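Local coordinates for oxygen-independent coproporphyrinogen III oxidase (PDB 1OLT), which catalyses the anaerobic oxidative decarboxylation of coproporphyrinogen III to protoporphyrinogen IX in heme biosynthesis, using a [4Fe-4S] cluster and S-adenosyl-L-methionine, at residues L86-Q91 with K344-Q349; A193-A198 with T204-D209; D334-N339 with I369-I374; K405-L410 with G414-D419. All blocks are in the same frame, centred on the assembly; numbering follows the deposited sequence.

Contact 1: residues L86-Q91 with K344-Q349; sequences LDALEQ and KQYYQQ
A88 points its methyl group at two neighbouring tyrosines, Y346 and Y347. The methyl carbon A88 CB lies 3.7 Å from Y347 CE1 and meets that ring at its edge, near the ring plane. It approaches the Y346 ring obliquely, with A88 CB 3.8 Å from Y346 CE2. The two tyrosines reach forward by different routes. Y346 has CG anti to its backbone N (chi1 170°), whereas Y347 has CG anti to its carbonyl carbon (chi1 -76°). L89 adds a third point of contact. Its CD2 methyl is 3.5 Å from Y346 OH, and the L89 and Y346 side chains cross at about a right angle. L89 also packs on L126 of helix 120-133.

The two short helical segments are 10.3 Å apart at their axes and cross at 46°. The nearest backbone pair is A88 and Y347, with CA atoms 6.5 Å apart. The small alanine side chain suits such a site, since both rings come close to it. Y347 also touches Q84 and Y85 one turn back on helix 80-96.

No hydrogen bond joins the two segments. The phenol of Y346 instead bonds to E92, just beyond segment 86-91 on the same helix. The contact is thus mainly van der Waals in character, and the polar end of the buried Y346 is satisfied by a carboxylate next to the apolar patch.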
# COMPACT_ATOMS: atom_id res chain seq x y z
N LEU A 86 2.22 -6.36 -21.86
CA LEU A 86 1.97 -7.75 -21.59
C LEU A 86 2.91 -8.67 -22.36
O LEU A 86 3.26 -9.74 -21.84
CB LEU A 86 0.51 -8.16 -21.88
CG LEU A 86 -0.62 -7.66 -20.99
CD1 LEU A 86 -1.93 -8.42 -21.13
CD2 LEU A 86 -0.26 -7.59 -19.67
N ASP A 87 3.41 -8.24 -23.53
CA ASP A 87 4.46 -9.03 -24.21
C ASP A 87 5.69 -9.11 -23.29
O ASP A 87 6.32 -10.15 -23.21
CB ASP A 87 4.87 -8.47 -25.56
CG ASP A 87 3.80 -8.59 -26.60
OD1 ASP A 87 2.89 -9.45 -26.49
OD2 ASP A 87 3.80 -7.85 -27.64
N ALA A 88 6.05 -8.00 -22.67
CA ALA A 88 7.22 -7.94 -21.78
C ALA A 88 7.00 -8.71 -20.47
O ALA A 88 7.87 -9.40 -20.03
CB ALA A 88 7.59 -6.53 -21.48
N LEU A 89 5.82 -8.59 -19.90
CA LEU A 89 5.43 -9.34 -18.70
C LEU A 89 5.46 -10.84 -18.96
O LEU A 89 6.00 -11.59 -18.13
CB LEU A 89 4.05 -8.96 -18.20
CG LEU A 89 3.92 -7.66 -17.43
CD1 LEU A 89 2.44 -7.46 -17.20
CD2 LEU A 89 4.68 -7.79 -16.09
N GLU A 90 4.98 -11.26 -20.12
CA GLU A 90 5.12 -12.67 -20.51
C GLU A 90 6.59 -13.16 -20.41
O GLU A 90 6.86 -14.24 -19.89
CB GLU A 90 4.61 -12.91 -21.93
CG GLU A 90 4.80 -14.36 -22.41
CD GLU A 90 4.14 -14.68 -23.78
OE1 GLU A 90 3.80 -13.76 -24.55
OE2 GLU A 90 4.03 -15.90 -24.15
N GLN A 91 7.50 -12.40 -20.95
CA GLN A 91 8.91 -12.77 -20.94
C GLN A 91 9.46 -12.73 -19.47
O GLN A 91 10.14 -13.66 -19.03
CB GLN A 91 9.72 -11.89 -21.85
CG GLN A 91 9.47 -12.06 -23.38
CD GLN A 91 9.51 -13.48 -23.82
OE1 GLN A 91 10.36 -14.22 -23.37
NE2 GLN A 91 8.50 -13.91 -24.60
N LYS A 344 11.29 2.26 -20.67
CA LYS A 344 12.18 1.93 -21.74
C LYS A 344 13.31 1.05 -21.20
O LYS A 344 13.73 0.09 -21.87
CB LYS A 344 12.79 3.18 -22.36
CG LYS A 344 13.81 2.89 -23.43
CD LYS A 344 14.36 4.27 -23.96
CE LYS A 344 15.46 4.10 -25.02
NZ LYS A 344 14.88 4.45 -26.41
N GLN A 345 13.74 1.20 -19.96
CA GLN A 345 14.90 0.29 -19.51
C GLN A 345 14.27 -1.04 -18.94
O GLN A 345 14.93 -2.08 -18.99
CB GLN A 345 15.90 0.94 -18.42
CG GLN A 345 16.54 2.35 -18.88
CD GLN A 345 17.50 2.13 -19.97
OE1 GLN A 345 17.40 2.76 -21.03
NE2 GLN A 345 18.43 1.21 -19.75
N TYR A 346 13.04 -0.98 -18.40
CA TYR A 346 12.39 -2.22 -18.10
C TYR A 346 12.33 -3.10 -19.39
O TYR A 346 12.75 -4.23 -19.38
CB TYR A 346 10.98 -1.92 -17.53
CG TYR A 346 10.11 -3.16 -17.40
CD1 TYR A 346 10.25 -4.01 -16.30
CD2 TYR A 346 9.18 -3.49 -18.34
CE1 TYR A 346 9.49 -5.18 -16.21
CE2 TYR A 346 8.43 -4.67 -18.26
CZ TYR A 346 8.59 -5.50 -17.19
OH TYR A 346 7.84 -6.65 -17.09
N TYR A 347 11.85 -2.55 -20.49
CA TYR A 347 11.73 -3.29 -21.73
C TYR A 347 13.05 -3.79 -22.23
O TYR A 347 13.20 -4.97 -22.57
CB TYR A 347 11.11 -2.44 -22.84
CG TYR A 347 9.63 -2.20 -22.75
CD1 TYR A 347 8.79 -3.13 -22.18
CD2 TYR A 347 9.07 -1.10 -23.33
CE1 TYR A 347 7.43 -2.93 -22.14
CE2 TYR A 347 7.64 -0.87 -23.28
CZ TYR A 347 6.85 -1.79 -22.72
OH TYR A 347 5.51 -1.66 -22.67
N GLN A 348 14.03 -2.91 -22.25
CA GLN A 348 15.34 -3.26 -22.74
C GLN A 348 15.99 -4.37 -21.92
O GLN A 348 16.56 -5.32 -22.48
CB GLN A 348 16.26 -2.02 -22.84
CG GLN A 348 17.57 -2.28 -23.55
CD GLN A 348 18.46 -1.00 -23.64
OE1 GLN A 348 17.96 0.09 -23.99
NE2 GLN A 348 19.74 -1.13 -23.34
N GLN A 349 15.90 -4.29 -20.60
CA GLN A 349 16.53 -5.35 -19.80
C GLN A 349 15.75 -6.67 -19.88
O GLN A 349 16.34 -7.75 -19.94
CB GLN A 349 16.74 -4.89 -18.35
CG GLN A 349 17.75 -5.76 -17.61
CD GLN A 349 17.93 -5.34 -16.13
OE1 GLN A 349 18.05 -4.18 -15.86
NE2 GLN A 349 17.98 -6.31 -15.21

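Contact 2: residues A193-A198 with T204-D209; sequences ALLNHA and TSTNID. With SAM (S-adenosylmethionine), chain C.
L195 lays its CD1 methyl over the branched side chains of I208 and T206. L195 CD1 is 3.7 Å from I208 CG2, and the two side chains cross at about a right angle. The same L195 CD1 is 4.0 Å from T206 CG2, where the two side chains slide past each other in opposite directions. With CG anti to the backbone N (chi1 -173°), L195 extends toward the strand and brings CD1 to the methyls of I208 and T206. T206 likewise carries CG2 anti to its backbone N, which leaves OG1 beside that N. All three residues are buried, and the direct contact is apolar.

A water adds a polar link between the segments. It donates to L195 O at 3.0 Å and has a weak, longer bond to T206 OG1. The backbone N of T206 is held by D235.

D209 belongs to the other side of the strand and to the active site. Its OD2 lies 2.8 Å from O3' of S-adenosylmethionine. The ribose hydroxyl could donate here, but another acceptor is within reach of its one proton. D209 CB also approaches O2' of the same ribose, at 3.4 Å. An alanine at D209 would remove the carboxylate, and O3' would probably lose this acceptor and the ribose one of its fixing points. Q172 and R184 bind the same ligand.

Helix 188-200 here packs on strand 207-212, which runs parallel to strand 166-172. This is a beta-alpha-beta crossover of the radical SAM barrel: the helix lies outside, and the strand presents D209 to the bound S-adenosylmethionine inside.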
# COMPACT_ATOMS: atom_id res chain seq x y z
N ALA A 193 -23.03 3.01 -8.78
CA ALA A 193 -23.41 1.82 -9.54
C ALA A 193 -22.31 0.76 -9.55
O ALA A 193 -22.56 -0.43 -9.40
CB ALA A 193 -23.79 2.20 -11.01
N LEU A 194 -21.10 1.19 -9.73
CA LEU A 194 -19.99 0.30 -9.84
C LEU A 194 -19.75 -0.43 -8.53
O LEU A 194 -19.61 -1.65 -8.51
CB LEU A 194 -18.75 1.09 -10.22
CG LEU A 194 -17.53 0.36 -10.75
CD1 LEU A 194 -17.80 -0.37 -12.03
CD2 LEU A 194 -16.38 1.39 -10.95
N LEU A 195 -19.72 0.31 -7.42
CA LEU A 195 -19.46 -0.34 -6.12
C LEU A 195 -20.59 -1.23 -5.68
O LEU A 195 -20.36 -2.34 -5.18
CB LEU A 195 -19.07 0.72 -5.06
CG LEU A 195 -18.62 0.17 -3.71
CD1 LEU A 195 -17.54 1.12 -3.10
CD2 LEU A 195 -19.83 -0.00 -2.70
N ASN A 196 -21.82 -0.81 -5.88
CA ASN A 196 -22.94 -1.66 -5.56
C ASN A 196 -23.04 -2.94 -6.46
O ASN A 196 -23.41 -3.99 -6.00
CB ASN A 196 -24.22 -0.82 -5.52
CG ASN A 196 -24.28 0.07 -4.23
OD1 ASN A 196 -24.31 1.30 -4.29
ND2 ASN A 196 -24.24 -0.60 -3.04
N HIS A 197 -22.65 -2.85 -7.72
CA HIS A 197 -22.56 -4.00 -8.58
C HIS A 197 -21.43 -4.97 -8.07
O HIS A 197 -21.60 -6.21 -8.09
CB HIS A 197 -22.31 -3.58 -10.07
CG HIS A 197 -22.36 -4.72 -11.03
ND1 HIS A 197 -23.39 -5.64 -11.05
CD2 HIS A 197 -21.50 -5.10 -12.00
CE1 HIS A 197 -23.16 -6.53 -12.00
NE2 HIS A 197 -22.01 -6.22 -12.58
N ALA A 198 -20.30 -4.41 -7.66
CA ALA A 198 -19.20 -5.20 -7.14
C ALA A 198 -19.71 -6.01 -5.95
O ALA A 198 -19.51 -7.19 -5.90
CB ALA A 198 -18.05 -4.33 -6.71
N THR A 204 -15.85 -8.76 -1.78
CA THR A 204 -15.84 -8.40 -0.33
C THR A 204 -14.60 -7.63 -0.02
O THR A 204 -13.68 -7.62 -0.78
CB THR A 204 -15.87 -9.64 0.58
OG1 THR A 204 -14.82 -10.52 0.20
CG2 THR A 204 -17.10 -10.46 0.38
N SER A 205 -14.52 -7.00 1.14
CA SER A 205 -13.36 -6.16 1.49
C SER A 205 -13.07 -5.06 0.52
O SER A 205 -11.91 -4.70 0.30
CB SER A 205 -12.09 -6.99 1.65
OG SER A 205 -12.28 -7.99 2.61
N THR A 206 -14.11 -4.50 -0.09
CA THR A 206 -13.93 -3.39 -1.03
C THR A 206 -13.44 -2.10 -0.38
O THR A 206 -14.07 -1.58 0.57
CB THR A 206 -15.23 -3.13 -1.76
OG1 THR A 206 -15.53 -4.27 -2.57
CG2 THR A 206 -15.11 -2.05 -2.73
N ASN A 207 -12.35 -1.56 -0.91
CA ASN A 207 -11.72 -0.35 -0.43
C ASN A 207 -12.01 0.79 -1.36
O ASN A 207 -12.03 0.61 -2.61
CB ASN A 207 -10.20 -0.58 -0.31
CG ASN A 207 -9.47 0.68 0.07
OD1 ASN A 207 -8.86 1.38 -0.78
ND2 ASN A 207 -9.59 1.04 1.29
N ILE A 208 -12.26 1.97 -0.79
CA ILE A 208 -12.11 3.20 -1.54
C ILE A 208 -10.99 4.13 -1.03
O ILE A 208 -10.78 4.28 0.23
CB ILE A 208 -13.39 3.97 -1.65
CG1 ILE A 208 -13.79 4.60 -0.40
CG2 ILE A 208 -14.57 3.12 -2.16
CD1 ILE A 208 -14.61 5.75 -0.67
N ASP A 209 -10.27 4.76 -1.96
CA ASP A 209 -9.29 5.78 -1.64
C ASP A 209 -9.89 7.18 -1.69
O ASP A 209 -10.65 7.52 -2.62
CB ASP A 209 -8.14 5.79 -2.64
CG ASP A 209 -7.39 4.49 -2.72
OD1 ASP A 209 -7.34 3.69 -1.76
OD2 ASP A 209 -6.73 4.23 -3.78
N SAM C . -5.47 4.26 -10.87
CA SAM C . -6.63 3.98 -10.03
C SAM C . -7.40 5.23 -9.59
O SAM C . -6.81 6.37 -9.63
OXT SAM C . -8.57 5.04 -9.30
CB SAM C . -6.10 3.26 -8.78
CG SAM C . -5.61 4.02 -7.58
SD SAM C . -4.07 4.87 -7.76
CE SAM C . -2.92 3.62 -8.35
C5' SAM C . -3.40 4.79 -6.02
C4' SAM C . -3.84 5.87 -4.97
O4' SAM C . -2.79 6.74 -4.56
C3' SAM C . -4.87 6.84 -5.50
O3' SAM C . -6.18 6.28 -5.62
C2' SAM C . -4.75 8.04 -4.55
O2' SAM C . -5.69 7.95 -3.48
C1' SAM C . -3.36 7.90 -3.98
N9 SAM C . -2.48 9.01 -4.29
C8 SAM C . -1.90 9.23 -5.52
N7 SAM C . -1.14 10.31 -5.44
C5 SAM C . -1.21 10.78 -4.16
C6 SAM C . -0.62 11.88 -3.50
N6 SAM C . 0.22 12.72 -4.11
N1 SAM C . -0.91 12.07 -2.18
C2 SAM C . -1.79 11.20 -1.52
N3 SAM C . -2.35 10.14 -2.14
C4 SAM C . -2.07 9.95 -3.45
O HOH W 1 -18.60 -2.96 -2.88

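Contact 3: residues D334-N339 with I369-I374; sequences DCYAQN and IRRDVI
Charge pairing comes first, between R371 and D334. R371 NH1 donates to D334 OD1 at 3.3 Å, a weak but nearly straight bond (170°) that forms part of a salt bridge. The oxygen sits at the edge of the guanidinium, near its plane, while the carboxylate and guanidinium planes are 41° apart. R371 also grips D372, its neighbour on the helix, side-on. NE and NH2 both donate to D372 OD1, with NH2 to OD1 at 3.0 Å. They reach that oxygen from the same face of its carboxylate. A bend at chi3 (51°) folds the R371 chain back so that this double grip can form.

The three residues make a salt-bridge network. It ties the residue just before strand 335-339, the middle strand of a three-stranded antiparallel sheet, to helix 365-380, which lies within the HemN C-terminal domain range. With a leucine at R371, D334 and D372 would probably be left without the positive group that both now share.

Packing of a hydroxyl against the aliphatic chain is the second kind of contact. Y336 OH lies 3.4 Å from R371 CD, in one of two deposited conformers of the tyrosine.

Bonds to other parts of the chain hold the polar ends. Y336 OH is hydrogen-bonded to Y26 O, and D334 OD2 to Y48 OH.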
# COMPACT_ATOMS: atom_id res chain seq x y z
N ASP A 334 14.72 -12.13 3.19
CA ASP A 334 15.36 -10.97 3.81
C ASP A 334 16.13 -10.04 2.83
O ASP A 334 17.18 -9.48 3.20
CB ASP A 334 16.22 -11.40 5.01
CG ASP A 334 15.45 -12.35 5.96
OD1 ASP A 334 14.32 -12.06 6.44
OD2 ASP A 334 15.86 -13.44 6.17
N CYS A 335 15.58 -9.86 1.62
CA CYS A 335 16.10 -8.87 0.68
C CYS A 335 14.95 -8.09 0.07
O CYS A 335 13.83 -8.56 0.03
CB CYS A 335 16.92 -9.50 -0.47
SG CYS A 335 18.32 -10.47 0.04
N TYR A 336 15.22 -6.86 -0.34
CA TYR A 336 14.33 -6.11 -1.19
C TYR A 336 15.04 -5.94 -2.56
O TYR A 336 16.22 -5.72 -2.62
CB TYR A 336 13.93 -4.74 -0.60
CG TYR A 336 13.37 -4.78 0.82
CD1 TYR A 336 12.69 -5.90 1.31
CD2 TYR A 336 13.52 -3.68 1.69
CE1 TYR A 336 12.16 -5.94 2.60
CE2 TYR A 336 13.01 -3.72 3.01
CZ TYR A 336 12.32 -4.86 3.45
OH TYR A 336 11.82 -4.95 4.75
N ALA A 337 14.27 -6.03 -3.64
CA ALA A 337 14.77 -5.89 -4.99
C ALA A 337 13.73 -5.18 -5.82
O ALA A 337 12.54 -5.50 -5.75
CB ALA A 337 15.06 -7.29 -5.55
N GLN A 338 14.15 -4.27 -6.66
CA GLN A 338 13.21 -3.51 -7.46
C GLN A 338 13.59 -3.57 -8.92
O GLN A 338 14.77 -3.46 -9.26
CB GLN A 338 13.18 -2.01 -7.08
CG GLN A 338 12.05 -1.23 -7.64
CD GLN A 338 11.93 0.22 -7.12
OE1 GLN A 338 12.90 0.78 -6.65
NE2 GLN A 338 10.71 0.80 -7.20
N ASN A 339 12.58 -3.72 -9.74
CA ASN A 339 12.71 -3.57 -11.18
C ASN A 339 12.94 -2.12 -11.61
O ASN A 339 12.53 -1.16 -10.92
CB ASN A 339 11.43 -4.08 -11.85
CG ASN A 339 11.35 -5.59 -11.94
OD1 ASN A 339 12.37 -6.32 -11.77
ND2 ASN A 339 10.11 -6.10 -12.25
N ILE A 369 15.98 -7.33 12.50
CA ILE A 369 15.40 -7.12 13.80
C ILE A 369 14.46 -5.89 13.66
O ILE A 369 13.26 -5.96 13.84
CB ILE A 369 16.55 -6.90 14.84
CG1 ILE A 369 17.31 -8.24 15.10
CG2 ILE A 369 16.02 -6.31 16.10
CD1 ILE A 369 18.86 -8.10 15.36
N ARG A 370 15.09 -4.77 13.31
CA ARG A 370 14.48 -3.47 13.41
C ARG A 370 13.26 -3.41 12.51
O ARG A 370 12.28 -2.77 12.86
CB ARG A 370 15.49 -2.39 13.03
CG ARG A 370 16.63 -2.18 14.06
CD ARG A 370 17.66 -1.20 13.59
NE ARG A 370 18.71 -1.04 14.59
CZ ARG A 370 18.61 -0.33 15.69
NH1 ARG A 370 17.51 0.34 15.99
NH2 ARG A 370 19.64 -0.30 16.52
N ARG A 371 13.32 -4.11 11.38
CA ARG A 371 12.14 -4.29 10.55
C ARG A 371 11.02 -4.90 11.38
O ARG A 371 9.87 -4.45 11.32
CB ARG A 371 12.43 -5.20 9.33
CG ARG A 371 11.24 -5.47 8.44
CD ARG A 371 11.36 -6.74 7.60
NE ARG A 371 11.70 -7.82 8.49
CZ ARG A 371 12.42 -8.89 8.20
NH1 ARG A 371 12.87 -9.12 6.97
NH2 ARG A 371 12.67 -9.77 9.18
N ASP A 372 11.36 -5.94 12.12
CA ASP A 372 10.34 -6.63 12.92
C ASP A 372 9.82 -5.76 14.10
O ASP A 372 8.65 -5.82 14.42
CB ASP A 372 10.85 -7.97 13.47
CG ASP A 372 11.14 -8.98 12.37
OD1 ASP A 372 10.70 -8.76 11.23
OD2 ASP A 372 11.81 -10.03 12.56
N VAL A 373 10.68 -4.94 14.69
CA VAL A 373 10.26 -3.98 15.72
C VAL A 373 9.24 -2.99 15.13
O VAL A 373 8.15 -2.77 15.67
CB VAL A 373 11.48 -3.23 16.29
CG1 VAL A 373 11.06 -2.05 17.15
CG2 VAL A 373 12.35 -4.20 17.11
N ILE A 374 9.62 -2.42 14.00
CA ILE A 374 8.86 -1.37 13.37
C ILE A 374 7.52 -1.95 12.87
O ILE A 374 6.51 -1.35 13.14
CB ILE A 374 9.69 -0.68 12.26
CG1 ILE A 374 10.83 0.13 12.93
CG2 ILE A 374 8.79 0.21 11.35
CD1 ILE A 374 11.88 0.73 12.00

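Contact 4: residues K405-L410 with G414-D419; sequences KLLAPL and GLVDVD
L410 O is approached by two backbone nitrogens of the following turn. L415 N donates to L410 O at 3.3 Å, a weak bond with an angle of 154°. G414 N lies at the same distance, 3.3 Å, from L410 O. G414 is the first residue to leave the helix, with a positive phi of 84°, and the turn is a Schellman motif. It closes helix 401-412 and starts the chain on its way into strand 416-418.

The L415 side chain folds back over the helix end. L415 CB is 3.6 Å from L410 O, so the leucine packs beside the carbonyl as well as bonding to it. Its CD2 reaches L410 CD2 at 3.8 Å, in one of two deposited conformers of L410. L415 has CG anti to its carbonyl carbon (chi1 -83°), which places both methyls near the last turn of the helix. A looser apolar pair lies further on, with L407 CD1 4.3 Å from V416 CG2. Both V416 and V418 direct their side chains toward the helix.

The hydrophobic patch continues beyond the turn. Helix 433-438 places I436 against both L410 and V416. I423 of strand 422-425, which pairs antiparallel with strand 416-418, touches L407, V416 and V418. The N-terminal residues L12 and Y16 lie against L415. The helix thus packs on one face of a small antiparallel sheet in the HemN C-terminal domain.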
# COMPACT_ATOMS: atom_id res chain seq x y z
N LYS A 405 16.62 5.96 24.46
CA LYS A 405 16.95 7.33 24.87
C LYS A 405 16.16 8.30 23.99
O LYS A 405 15.56 9.24 24.47
CB LYS A 405 18.45 7.61 24.70
CG LYS A 405 19.38 6.79 25.58
CD LYS A 405 20.76 7.49 25.77
CE LYS A 405 21.83 6.95 24.82
NZ LYS A 405 22.62 5.85 25.46
N LEU A 406 16.16 8.04 22.69
CA LEU A 406 15.40 8.84 21.72
C LEU A 406 13.92 8.74 22.04
O LEU A 406 13.16 9.70 21.83
CB LEU A 406 15.64 8.34 20.28
CG LEU A 406 17.05 8.48 19.69
CD1 LEU A 406 17.08 7.93 18.20
CD2 LEU A 406 17.57 9.94 19.77
N LEU A 407 13.51 7.58 22.56
CA LEU A 407 12.12 7.32 22.93
C LEU A 407 11.65 8.06 24.18
O LEU A 407 10.49 8.40 24.29
CB LEU A 407 11.90 5.80 23.12
CG LEU A 407 10.44 5.28 23.14
CD1 LEU A 407 9.71 5.59 21.85
CD2 LEU A 407 10.38 3.76 23.38
N ALA A 408 12.56 8.27 25.13
CA ALA A 408 12.20 8.81 26.46
C ALA A 408 11.36 10.10 26.39
O ALA A 408 10.27 10.15 26.97
CB ALA A 408 13.46 9.04 27.32
N PRO A 409 11.82 11.12 25.68
CA PRO A 409 11.04 12.36 25.56
C PRO A 409 9.60 12.11 25.05
O PRO A 409 8.66 12.71 25.57
CB PRO A 409 11.86 13.23 24.60
CG PRO A 409 12.95 12.35 24.03
CD PRO A 409 13.08 11.18 24.92
N LEU A 410 9.47 11.24 24.06
CA LEU A 410 8.16 10.83 23.54
C LEU A 410 7.29 10.16 24.62
O LEU A 410 6.10 10.47 24.75
CB LEU A 410 8.34 9.92 22.29
CG LEU A 410 8.56 10.63 20.94
CD1 LEU A 410 9.97 11.20 20.82
CD2 LEU A 410 8.27 9.70 19.76
N GLY A 414 3.52 11.04 26.74
CA GLY A 414 2.31 10.24 26.77
C GLY A 414 1.95 9.60 25.42
O GLY A 414 0.86 9.06 25.27
N LEU A 415 2.89 9.65 24.46
CA LEU A 415 2.72 8.96 23.18
C LEU A 415 2.77 7.45 23.37
O LEU A 415 2.09 6.72 22.68
CB LEU A 415 3.80 9.36 22.20
CG LEU A 415 3.53 10.65 21.44
CD1 LEU A 415 3.31 11.83 22.34
CD2 LEU A 415 4.72 10.94 20.55
N VAL A 416 3.62 6.99 24.28
CA VAL A 416 3.74 5.57 24.57
C VAL A 416 3.92 5.38 26.08
O VAL A 416 4.46 6.27 26.73
CB VAL A 416 4.96 4.93 23.84
CG1 VAL A 416 4.92 5.20 22.36
CG2 VAL A 416 6.29 5.43 24.41
N ASP A 417 3.42 4.26 26.62
CA ASP A 417 3.81 3.74 27.94
C ASP A 417 4.88 2.66 27.75
O ASP A 417 4.70 1.73 26.98
CB ASP A 417 2.60 3.13 28.68
CG ASP A 417 1.49 4.14 28.95
OD1 ASP A 417 1.81 5.34 29.19
OD2 ASP A 417 0.28 3.81 28.94
N VAL A 418 6.01 2.80 28.43
CA VAL A 418 7.13 1.88 28.23
C VAL A 418 7.70 1.45 29.59
O VAL A 418 7.64 2.19 30.58
CB VAL A 418 8.23 2.49 27.26
CG1 VAL A 418 8.28 4.01 27.35
CG2 VAL A 418 9.62 1.92 27.53
N ASP A 419 8.18 0.22 29.63
CA ASP A 419 8.82 -0.30 30.83
C ASP A 419 9.90 -1.33 30.43
O ASP A 419 10.34 -1.38 29.26
CB ASP A 419 7.77 -0.88 31.82
CG ASP A 419 6.85 -1.96 31.19
OD1 ASP A 419 7.10 -2.41 30.05
OD2 ASP A 419 5.84 -2.40 31.79

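Overall arrangement
Contact 1 and contact 2 both involve the radical SAM core, and contact 2 is nested inside the chain loop closed by contact 1. Contacts 1, 2 and 4 are buried and mainly apolar, though only contact 2 reaches a bound S-adenosylmethionine. Contact 3 is partly buried and is the one held by salt bridges. Contacts 1 and 3 touch: Y346 CE1 is 4.1 Å from N339 ND2, and strand 335-339 is followed directly by helix 343-353. Helix segment 369-374 of contact 3 and both segments of contact 4 lie in the C-terminal domain range; the two contact centres are about 25 Å apart. Contact 4 is the most remote from contact 1, about 48 Å between centres, and lies away from the annotated sites.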